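Local coordinates for protein putative transcription regulator (Lactobacillus plantarum, PDB 3K69) that is a putative transcriptional regulator of the iron-dependent regulator family and probably binds DNA as a dimer through a helix-turn-helix domain, at residues A[11-14]-A[15-19]; A[76-79]-A[80-83]; A[115-118]-A[119-123]; A[126-129]-A[130-134]. All coordinates share one frame; numbering follows the deposited sequence.

Contact 1: residues A[11-14]-A[15-19]; sequences FSVA and VHSIL
The backbone oxygen V13 O is gripped twice by S17. The backbone N of S17 donates to V13 O at 2.9 Å. The hydroxyl OG of S17 donates to the same V13 O at 2.8 Å. The two donors approach from opposite faces of the carbonyl plane, each tilted about 30° out of it. The hydroxyl can do this because S17 OG stands beside its own backbone N and anti to its carbonyl carbon (chi1 -65°), which folds it back over the preceding turn. The polar end of a buried serine is thus satisfied within its own helix. The ordinary helical bonds continue on both sides of this double one, from V15 N to F11 O, H16 N to S12 O and I18 N to A14 O. On another face of the helix the contact is apolar. V15 CG2 lies 3.6 Å above the plane of the F11 ring, offset toward the rim, and makes a CH-pi contact with that face. The nearest ring atom, F11 CZ, is 3.7 Å from V15 CG2. I18 CG1 rests against A14 O at 3.2 Å. The polar ends of S12 and H16 look elsewhere: S12 OG and H16 ND1 both hydrogen-bond T98 of the second subunit. V13 and S17 meet helices 31-38 and 46-54, A14 meets helix 46-54, and V15 and I18 meet L82. This is one buried turn of helix 9-22, the first helix of what is probably a winged helix-turn-helix domain, packed on several sides at once and touching the dimer partner.

Contact 2: residues A[76-79]-A[80-83]; sequences DMNL and GDLY. With DMS (dimethyl sulfoxide), chain C.
N78 caps the first turn of helix 79-86 with its side-chain oxygen. N78 OD1 accepts from D81 N at 3.0 Å, in the carbonyl plane and on a lone pair. A second bond, from G80 N to N78 OD1 at 2.8 Å, is weak because its N-H is bent to 121°. With CG anti to the backbone N (chi1 -170°), N78 OD1 reaches forward to the N-H groups of G80 and D81 at the helix start, which have no earlier turn to bond to. The D81 carboxylate packs against N78, with D81 OD2 3.4 Å from N78 CB. A water joins the two residues. It accepts from N78 N and donates to D81 OD2 at 2.8 Å. This is an N-cap, and a water bridges the cap residue to D81. The amide nitrogen is held as well: N78 ND2 donates to H136 O, which limits the turning of the group. Further along, L82 N and Y83 N start the regular helical bonding to N78 O and L79 O. A dimethyl sulfoxide oxygen sits beside Y83 OH, but at a doubtfully short distance. Around the turn, L79 and L82 pack on helix 140-148, L82 also on helix 9-22, and the Y83 ring stacks on Y135 of helix 111-136.

Contact 3: residues A[115-118]-A[119-123]; sequences NISE and TLTDL
Residues S117 and T121 meet one turn apart on the long helix 111-136, which packs against the second subunit and is part of the dimer interface. T121 OG1 is turned beside its backbone N (chi1 -60°), and from there it donates to S117 O at 2.7 Å. It comes from above the carbonyl plane. T121 N reaches S117 O from the opposite face, at 2.9 Å. With an alanine in place of T121, S117 O would probably lose its hydroxyl donor and keep the bond from the backbone N alone. S117 OG takes the other course, anti to its backbone N, and stays 3.9 Å from T121 OG1. I116 and L120 lie side by side, pointing the same way. I116 CG1 stands anti to the backbone N (chi1 -172°), and it meets L120 CD1 at 3.7 Å. T119 OG1 hydrogen-bonds D146 of the second subunit, and N115 OD1 hydrogen-bonds H150 of that subunit. E118 is extended, and its OE2 comes within 4.4 Å of D122 OD2. Their like charges would be expected to repel, but a water lies between them. That water donates to E118 OE2 at 2.6 Å and to D122 OD2 at 2.6 Å.

Contact 4: residues A[126-129]-A[130-134]; sequences VADR and QYRAY
D128 and R132 form a salt bridge one helical turn apart. R132 NE donates to D128 OD2 at 2.7 Å. The carboxylate oxygen is met on its syn side, and it lies close to the guanidinium plane, at the NE edge. The two flat groups do not lie parallel: their planes are 60° apart. The bond is single and somewhat bent, 141° at the hydrogen. R132 runs extended from CG to NE and crosses the aspartate at a slant, with R132 CD 3.2 Å from D128 OD2. D128 CG lies anti to its backbone N (chi1 -174°), which carries the carboxylate forward to the arginine. The far end of the guanidinium has other partners: NH1 bridges to D84 and NH2 bonds I87 O. Replacing R132 by a leucine would probably leave both D128 and D84 without their positive mate and I87 O without this donor. The Y131 ring meets the carboxylate at a slant, with Y131 CD2 4.2 Å from D128 OD1. Its hydroxyl bonds Y135 OH. R129 NE forms a salt bridge with E157 of the second subunit, and Q130 O bonds Q130 of that subunit. This is an i to i+4 salt bridge on a helix of the dimer interface: one face is tied to helix 79-86 and the loop after it, and other residues of the turn meet the partner chain.

How the contacts relate
Contacts 1 and 2 are neighbours, with centres about 11 Å apart. F11 CD1 packs on Y83 CA at 3.6 Å, and I18 CG2 meets the selenium of M77. Contact 2 also touches contact 4, where Y83 CD1 lies 3.6 Å from R132 NH1. Residues 76-83 thus join helix 9-22 to helix 111-136. Contacts 3 and 4 lie on that same long helix, their centres about 16 Å apart. Contact 3 is the remote one, about 34 Å from contact 1 between centres. Contacts 1, 3 and 4 all make polar bonds to the second subunit. Dimethyl sulfoxide, probably from the crystallisation liquor, is bound near F11, Y83 and Y131.

Contact 1: residues A[11-14]-A[15-19]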
loop_
_atom_site.group_PDB
_atom_site.type_symbol
_atom_site.label_atom_id
_atom_site.label_comp_id
_atom_site.label_asym_id
_atom_site.label_seq_id
_atom_site.Cartn_x
_atom_site.Cartn_y
_atom_site.Cartn_z
ATOM N N PHE A 11 9.818 5.464 6.308
ATOM C CA PHE A 11 10.128 6.248 5.128
ATOM C C PHE A 11 10.197 7.750 5.479
ATOM O O PHE A 11 11.184 8.444 5.156
ATOM C CB PHE A 11 9.117 6.001 4.006
ATOM C CG PHE A 11 9.380 6.836 2.737
ATOM C CD1 PHE A 11 10.490 6.583 1.946
ATOM C CD2 PHE A 11 8.503 7.807 2.332
ATOM C CE1 PHE A 11 10.737 7.328 0.809
ATOM C CE2 PHE A 11 8.723 8.523 1.167
ATOM C CZ PHE A 11 9.855 8.279 0.411
ATOM N N SER A 12 9.159 8.250 6.134
ATOM C CA SER A 12 9.145 9.656 6.570
ATOM C C SER A 12 10.281 9.991 7.520
ATOM O O SER A 12 10.874 11.047 7.427
ATOM C CB SER A 12 7.799 10.000 7.216
ATOM O OG SER A 12 7.733 11.378 7.624
ATOM N N VAL A 13 10.593 9.095 8.447
ATOM C CA VAL A 13 11.732 9.298 9.348
ATOM C C VAL A 13 13.012 9.501 8.539
ATOM O O VAL A 13 13.776 10.396 8.847
ATOM C CB VAL A 13 11.895 8.151 10.345
ATOM C CG1 VAL A 13 13.216 8.304 11.157
ATOM C CG2 VAL A 13 10.685 8.123 11.268
ATOM N N ALA A 14 13.215 8.688 7.491
ATOM C CA ALA A 14 14.395 8.813 6.642
ATOM C C ALA A 14 14.385 10.095 5.812
ATOM O O ALA A 14 15.360 10.798 5.794
ATOM C CB ALA A 14 14.563 7.630 5.768
ATOM N N VAL A 15 13.280 10.390 5.155
ATOM C CA VAL A 15 13.136 11.616 4.429
ATOM C C VAL A 15 13.392 12.832 5.294
ATOM O O VAL A 15 14.211 13.689 4.949
ATOM C CB VAL A 15 11.729 11.724 3.763
ATOM C CG1 VAL A 15 11.525 13.075 3.180
ATOM C CG2 VAL A 15 11.515 10.631 2.662
ATOM N N HIS A 16 12.689 12.904 6.411
ATOM C CA HIS A 16 12.806 14.030 7.331
ATOM C C HIS A 16 14.262 14.165 7.879
ATOM O O HIS A 16 14.825 15.278 7.944
ATOM C CB HIS A 16 11.777 13.861 8.445
ATOM C CG HIS A 16 11.510 15.095 9.220
ATOM N ND1 HIS A 16 10.294 15.342 9.828
ATOM C CD2 HIS A 16 12.301 16.165 9.497
ATOM C CE1 HIS A 16 10.356 16.508 10.452
ATOM N NE2 HIS A 16 11.559 17.032 10.256
ATOM N N SER A 17 14.894 13.031 8.212
ATOM C CA SER A 17 16.253 13.056 8.733
ATOM C C SER A 17 17.262 13.548 7.685
ATOM O O SER A 17 18.125 14.397 7.978
ATOM C CB SER A 17 16.652 11.670 9.284
ATOM O OG SER A 17 15.866 11.320 10.417
ATOM N N ILE A 18 17.161 13.024 6.463
ATOM C CA ILE A 18 17.994 13.518 5.358
ATOM C C ILE A 18 17.798 15.018 5.126
ATOM O O ILE A 18 18.767 15.747 4.946
ATOM C CB ILE A 18 17.773 12.728 4.054
ATOM C CG1 ILE A 18 18.164 11.255 4.291
ATOM C CG2 ILE A 18 18.617 13.351 2.922
ATOM C CD1 ILE A 18 17.650 10.253 3.232
ATOM N N LEU A 19 16.558 15.484 5.118
ATOM C CA LEU A 19 16.327 16.916 4.933
ATOM C C LEU A 19 16.941 17.739 6.079
ATOM O O LEU A 19 17.533 18.790 5.855
ATOM C CB LEU A 19 14.850 17.229 4.767
ATOM C CG LEU A 19 14.166 16.702 3.507
ATOM C CD1 LEU A 19 12.671 16.719 3.768
ATOM C CD2 LEU A 19 14.549 17.493 2.303
#

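Contact 2: residues A[76-79]-A[80-83]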
loop_
_atom_site.group_PDB
_atom_site.type_symbol
_atom_site.label_atom_id
_atom_site.label_comp_id
_atom_site.label_asym_id
_atom_site.label_seq_id
_atom_site.Cartn_x
_atom_site.Cartn_y
_atom_site.Cartn_z
ATOM N N ASP A 76 21.349 12.716 -5.932
ATOM C CA ASP A 76 21.858 11.349 -6.159
ATOM C C ASP A 76 21.166 10.253 -5.354
ATOM O O ASP A 76 21.578 9.095 -5.398
ATOM C CB ASP A 76 23.377 11.323 -5.912
ATOM C CG ASP A 76 24.123 12.291 -6.845
ATOM O OD1 ASP A 76 23.839 12.254 -8.050
ATOM O OD2 ASP A 76 24.983 13.064 -6.393
HETATM N N MSE A 77 20.106 10.626 -4.645
HETATM C CA MSE A 77 19.291 9.717 -3.845
HETATM C C MSE A 77 17.940 9.509 -4.494
HETATM O O MSE A 77 17.041 10.344 -4.363
HETATM C CB MSE A 77 19.076 10.290 -2.470
HETATM C CG MSE A 77 20.367 10.599 -1.796
HETATM SE SE MSE A 77 20.094 11.447 -0.057
HETATM C CE MSE A 77 21.994 11.754 0.347
ATOM N N ASN A 78 17.828 8.413 -5.235
ATOM C CA ASN A 78 16.555 8.007 -5.786
ATOM C C ASN A 78 15.533 7.731 -4.686
ATOM O O ASN A 78 15.779 6.949 -3.748
ATOM C CB ASN A 78 16.704 6.751 -6.664
ATOM C CG ASN A 78 15.453 6.454 -7.438
ATOM O OD1 ASN A 78 14.557 5.773 -6.928
ATOM N ND2 ASN A 78 15.333 7.025 -8.650
ATOM N N LEU A 79 14.367 8.352 -4.819
ATOM C CA LEU A 79 13.310 8.249 -3.835
ATOM C C LEU A 79 12.761 6.827 -3.724
ATOM O O LEU A 79 12.411 6.387 -2.678
ATOM C CB LEU A 79 12.198 9.255 -4.169
ATOM C CG LEU A 79 11.357 9.835 -3.032
ATOM C CD1 LEU A 79 12.191 10.596 -1.994
ATOM C CD2 LEU A 79 10.345 10.739 -3.715
ATOM N N GLY A 80 12.715 6.112 -4.831
ATOM C CA GLY A 80 12.322 4.750 -4.853
ATOM C C GLY A 80 13.286 3.800 -4.226
ATOM O O GLY A 80 12.865 2.888 -3.544
ATOM N N ASP A 81 14.573 3.998 -4.472
ATOM C CA ASP A 81 15.614 3.316 -3.720
ATOM C C ASP A 81 15.419 3.543 -2.223
ATOM O O ASP A 81 15.429 2.609 -1.462
ATOM C CB ASP A 81 17.010 3.802 -4.135
ATOM C CG ASP A 81 17.417 3.327 -5.514
ATOM O OD1 ASP A 81 16.765 2.391 -6.022
ATOM O OD2 ASP A 81 18.392 3.884 -6.076
ATOM N N LEU A 82 15.206 4.773 -1.809
ATOM C CA LEU A 82 14.979 5.056 -0.383
ATOM C C LEU A 82 13.729 4.353 0.177
ATOM O O LEU A 82 13.779 3.728 1.257
ATOM C CB LEU A 82 14.896 6.576 -0.164
ATOM C CG LEU A 82 14.792 7.013 1.299
ATOM C CD1 LEU A 82 16.004 6.482 2.089
ATOM C CD2 LEU A 82 14.624 8.596 1.388
ATOM N N TYR A 83 12.622 4.432 -0.577
ATOM C CA TYR A 83 11.343 3.795 -0.204
ATOM C C TYR A 83 11.549 2.272 -0.033
ATOM O O TYR A 83 11.106 1.688 0.949
ATOM C CB TYR A 83 10.220 4.088 -1.247
ATOM C CG TYR A 83 8.863 3.629 -0.763
ATOM C CD1 TYR A 83 8.454 2.294 -0.917
ATOM C CD2 TYR A 83 8.023 4.502 -0.080
ATOM C CE1 TYR A 83 7.244 1.854 -0.405
ATOM C CE2 TYR A 83 6.775 4.065 0.443
ATOM C CZ TYR A 83 6.406 2.735 0.284
ATOM O OH TYR A 83 5.191 2.274 0.778
HETATM S S DMS C . 3.578 5.011 2.559
HETATM O O DMS C . 3.527 3.262 2.185
HETATM C C1 DMS C . 1.941 5.756 2.670
HETATM C C2 DMS C . 4.092 5.208 4.298
HETATM O O HOH W 1 19.619 6.194 -5.082
#

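Contact 3: residues A[115-118]-A[119-123]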
loop_
_atom_site.group_PDB
_atom_site.type_symbol
_atom_site.label_atom_id
_atom_site.label_comp_id
_atom_site.label_asym_id
_atom_site.label_seq_id
_atom_site.Cartn_x
_atom_site.Cartn_y
_atom_site.Cartn_z
ATOM N N ASN A 115 -6.495 -22.219 -5.725
ATOM C CA ASN A 115 -5.885 -21.299 -6.697
ATOM C C ASN A 115 -5.832 -19.837 -6.292
ATOM O O ASN A 115 -5.109 -19.056 -6.890
ATOM C CB ASN A 115 -6.655 -21.408 -8.007
ATOM C CG ASN A 115 -6.384 -22.727 -8.723
ATOM O OD1 ASN A 115 -5.237 -23.049 -9.034
ATOM N ND2 ASN A 115 -7.439 -23.510 -8.958
ATOM N N ILE A 116 -6.643 -19.471 -5.310
ATOM C CA ILE A 116 -6.809 -18.087 -4.906
ATOM C C ILE A 116 -5.521 -17.478 -4.380
ATOM O O ILE A 116 -5.185 -16.329 -4.694
ATOM C CB ILE A 116 -8.018 -17.945 -3.909
ATOM C CG1 ILE A 116 -8.341 -16.485 -3.616
ATOM C CG2 ILE A 116 -7.761 -18.630 -2.589
ATOM C CD1 ILE A 116 -8.999 -15.775 -4.720
ATOM N N SER A 117 -4.768 -18.230 -3.587
ATOM C CA SER A 117 -3.565 -17.656 -3.000
ATOM C C SER A 117 -2.572 -17.293 -4.091
ATOM O O SER A 117 -1.995 -16.206 -4.077
ATOM C CB SER A 117 -2.935 -18.579 -1.957
ATOM O OG SER A 117 -1.758 -17.975 -1.482
ATOM N N GLU A 118 -2.401 -18.165 -5.082
ATOM C CA GLU A 118 -1.421 -17.849 -6.123
ATOM C C GLU A 118 -1.866 -16.684 -7.020
ATOM O O GLU A 118 -1.058 -15.864 -7.387
ATOM C CB GLU A 118 -1.062 -19.066 -6.969
ATOM C CG GLU A 118 -0.021 -18.746 -8.033
ATOM C CD GLU A 118 0.266 -19.923 -8.958
ATOM O OE1 GLU A 118 -0.293 -21.014 -8.710
ATOM O OE2 GLU A 118 1.066 -19.729 -9.907
ATOM N N THR A 119 -3.146 -16.644 -7.384
ATOM C CA THR A 119 -3.731 -15.528 -8.141
ATOM C C THR A 119 -3.655 -14.159 -7.454
ATOM O O THR A 119 -3.229 -13.157 -8.053
ATOM C CB THR A 119 -5.202 -15.851 -8.444
ATOM O OG1 THR A 119 -5.211 -16.906 -9.409
ATOM C CG2 THR A 119 -6.003 -14.577 -8.999
ATOM N N LEU A 120 -4.033 -14.109 -6.186
ATOM C CA LEU A 120 -3.949 -12.851 -5.430
ATOM C C LEU A 120 -2.555 -12.418 -5.137
ATOM O O LEU A 120 -2.258 -11.218 -5.170
ATOM C CB LEU A 120 -4.790 -12.901 -4.151
ATOM C CG LEU A 120 -6.292 -12.885 -4.394
ATOM C CD1 LEU A 120 -6.976 -13.097 -3.051
ATOM C CD2 LEU A 120 -6.759 -11.563 -5.100
ATOM N N THR A 121 -1.679 -13.385 -4.858
ATOM C CA THR A 121 -0.276 -13.087 -4.674
ATOM C C THR A 121 0.299 -12.427 -5.934
ATOM O O THR A 121 0.986 -11.417 -5.840
ATOM C CB THR A 121 0.568 -14.329 -4.268
ATOM O OG1 THR A 121 0.076 -14.842 -3.036
ATOM C CG2 THR A 121 2.084 -13.970 -4.109
ATOM N N ASP A 122 0.012 -12.982 -7.106
ATOM C CA ASP A 122 0.515 -12.366 -8.324
ATOM C C ASP A 122 -0.088 -10.954 -8.534
ATOM O O ASP A 122 0.641 -10.002 -8.828
ATOM C CB ASP A 122 0.230 -13.229 -9.527
ATOM C CG ASP A 122 1.053 -14.516 -9.569
ATOM O OD1 ASP A 122 1.988 -14.712 -8.739
ATOM O OD2 ASP A 122 0.758 -15.349 -10.472
ATOM N N LEU A 123 -1.403 -10.855 -8.383
ATOM C CA LEU A 123 -2.117 -9.599 -8.453
ATOM C C LEU A 123 -1.485 -8.483 -7.550
ATOM O O LEU A 123 -1.126 -7.403 -8.035
ATOM C CB LEU A 123 -3.586 -9.809 -8.121
ATOM C CG LEU A 123 -4.505 -8.583 -8.309
ATOM C CD1 LEU A 123 -4.665 -8.168 -9.770
ATOM C CD2 LEU A 123 -5.869 -8.746 -7.605
HETATM O O HOH W 2 2.004 -17.567 -10.911
#

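Contact 4: residues A[126-129]-A[130-134]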
loop_
_atom_site.group_PDB
_atom_site.type_symbol
_atom_site.label_atom_id
_atom_site.label_comp_id
_atom_site.label_asym_id
_atom_site.label_seq_id
_atom_site.Cartn_x
_atom_site.Cartn_y
_atom_site.Cartn_z
ATOM N N VAL A 126 2.282 -7.643 -8.581
ATOM C CA VAL A 126 2.348 -6.754 -9.730
ATOM C C VAL A 126 1.911 -5.317 -9.358
ATOM O O VAL A 126 2.545 -4.331 -9.778
ATOM C CB VAL A 126 1.515 -7.325 -10.936
ATOM C CG1 VAL A 126 1.499 -6.344 -12.077
ATOM C CG2 VAL A 126 2.123 -8.712 -11.396
ATOM N N ALA A 127 0.808 -5.208 -8.601
ATOM C CA ALA A 127 0.270 -3.924 -8.191
ATOM C C ALA A 127 1.318 -3.211 -7.361
ATOM O O ALA A 127 1.524 -2.032 -7.536
ATOM C CB ALA A 127 -1.060 -4.092 -7.358
ATOM N N ASP A 128 1.979 -3.925 -6.458
ATOM C CA ASP A 128 2.992 -3.298 -5.612
ATOM C C ASP A 128 4.210 -2.805 -6.450
ATOM O O ASP A 128 4.754 -1.732 -6.171
ATOM C CB ASP A 128 3.433 -4.227 -4.480
ATOM C CG ASP A 128 4.371 -3.529 -3.510
ATOM O OD1 ASP A 128 3.893 -2.653 -2.760
ATOM O OD2 ASP A 128 5.568 -3.865 -3.548
ATOM N N ARG A 129 4.566 -3.511 -7.517
ATOM C CA ARG A 129 5.632 -3.018 -8.392
ATOM C C ARG A 129 5.221 -1.726 -9.072
ATOM O O ARG A 129 6.032 -0.835 -9.207
ATOM C CB ARG A 129 6.075 -4.076 -9.417
ATOM C CG ARG A 129 6.990 -5.081 -8.770
ATOM C CD ARG A 129 7.726 -5.887 -9.760
ATOM N NE ARG A 129 6.887 -6.903 -10.388
ATOM C CZ ARG A 129 6.817 -8.170 -9.986
ATOM N NH1 ARG A 129 7.465 -8.580 -8.913
ATOM N NH2 ARG A 129 6.043 -9.017 -10.633
ATOM N N GLN A 130 3.953 -1.619 -9.474
ATOM C CA GLN A 130 3.450 -0.392 -10.107
ATOM C C GLN A 130 3.475 0.773 -9.097
ATOM O O GLN A 130 3.873 1.888 -9.425
ATOM C CB GLN A 130 2.063 -0.628 -10.703
ATOM C CG GLN A 130 1.376 0.654 -11.206
ATOM C CD GLN A 130 0.408 0.430 -12.364
ATOM O OE1 GLN A 130 0.673 -0.405 -13.244
ATOM N NE2 GLN A 130 -0.721 1.197 -12.382
ATOM N N TYR A 131 3.146 0.484 -7.850
ATOM C CA TYR A 131 3.237 1.470 -6.768
ATOM C C TYR A 131 4.654 1.955 -6.578
ATOM O O TYR A 131 4.917 3.176 -6.524
ATOM C CB TYR A 131 2.682 0.879 -5.462
ATOM C CG TYR A 131 2.746 1.785 -4.257
ATOM C CD1 TYR A 131 1.945 2.883 -4.175
ATOM C CD2 TYR A 131 3.591 1.509 -3.181
ATOM C CE1 TYR A 131 1.979 3.724 -3.065
ATOM C CE2 TYR A 131 3.650 2.338 -2.093
ATOM C CZ TYR A 131 2.846 3.461 -2.040
ATOM O OH TYR A 131 2.864 4.335 -0.980
ATOM N N ARG A 132 5.582 1.004 -6.466
ATOM C CA ARG A 132 6.967 1.325 -6.167
ATOM C C ARG A 132 7.639 2.037 -7.336
ATOM O O ARG A 132 8.433 2.948 -7.102
ATOM C CB ARG A 132 7.723 0.081 -5.716
ATOM C CG ARG A 132 7.329 -0.387 -4.333
ATOM C CD ARG A 132 7.938 -1.735 -3.957
ATOM N NE ARG A 132 7.436 -2.104 -2.632
ATOM C CZ ARG A 132 8.041 -1.817 -1.482
ATOM N NH1 ARG A 132 9.215 -1.190 -1.455
ATOM N NH2 ARG A 132 7.464 -2.183 -0.346
ATOM N N ALA A 133 7.245 1.693 -8.568
ATOM C CA ALA A 133 7.691 2.399 -9.806
ATOM C C ALA A 133 7.447 3.905 -9.716
ATOM O O ALA A 133 8.227 4.700 -10.239
ATOM C CB ALA A 133 6.985 1.809 -11.110
ATOM N N TYR A 134 6.364 4.303 -9.063
ATOM C CA TYR A 134 6.060 5.730 -8.923
ATOM C C TYR A 134 7.237 6.502 -8.272
ATOM O O TYR A 134 7.702 7.521 -8.811
ATOM C CB TYR A 134 4.757 5.970 -8.139
ATOM C CG TYR A 134 4.563 7.425 -7.802
ATOM C CD1 TYR A 134 4.153 8.332 -8.790
ATOM C CD2 TYR A 134 4.901 7.916 -6.557
ATOM C CE1 TYR A 134 4.039 9.655 -8.517
ATOM C CE2 TYR A 134 4.753 9.248 -6.270
ATOM C CZ TYR A 134 4.326 10.114 -7.264
ATOM O OH TYR A 134 4.209 11.451 -6.999
HETATM O O HOH W 3 5.567 -4.974 -0.847
#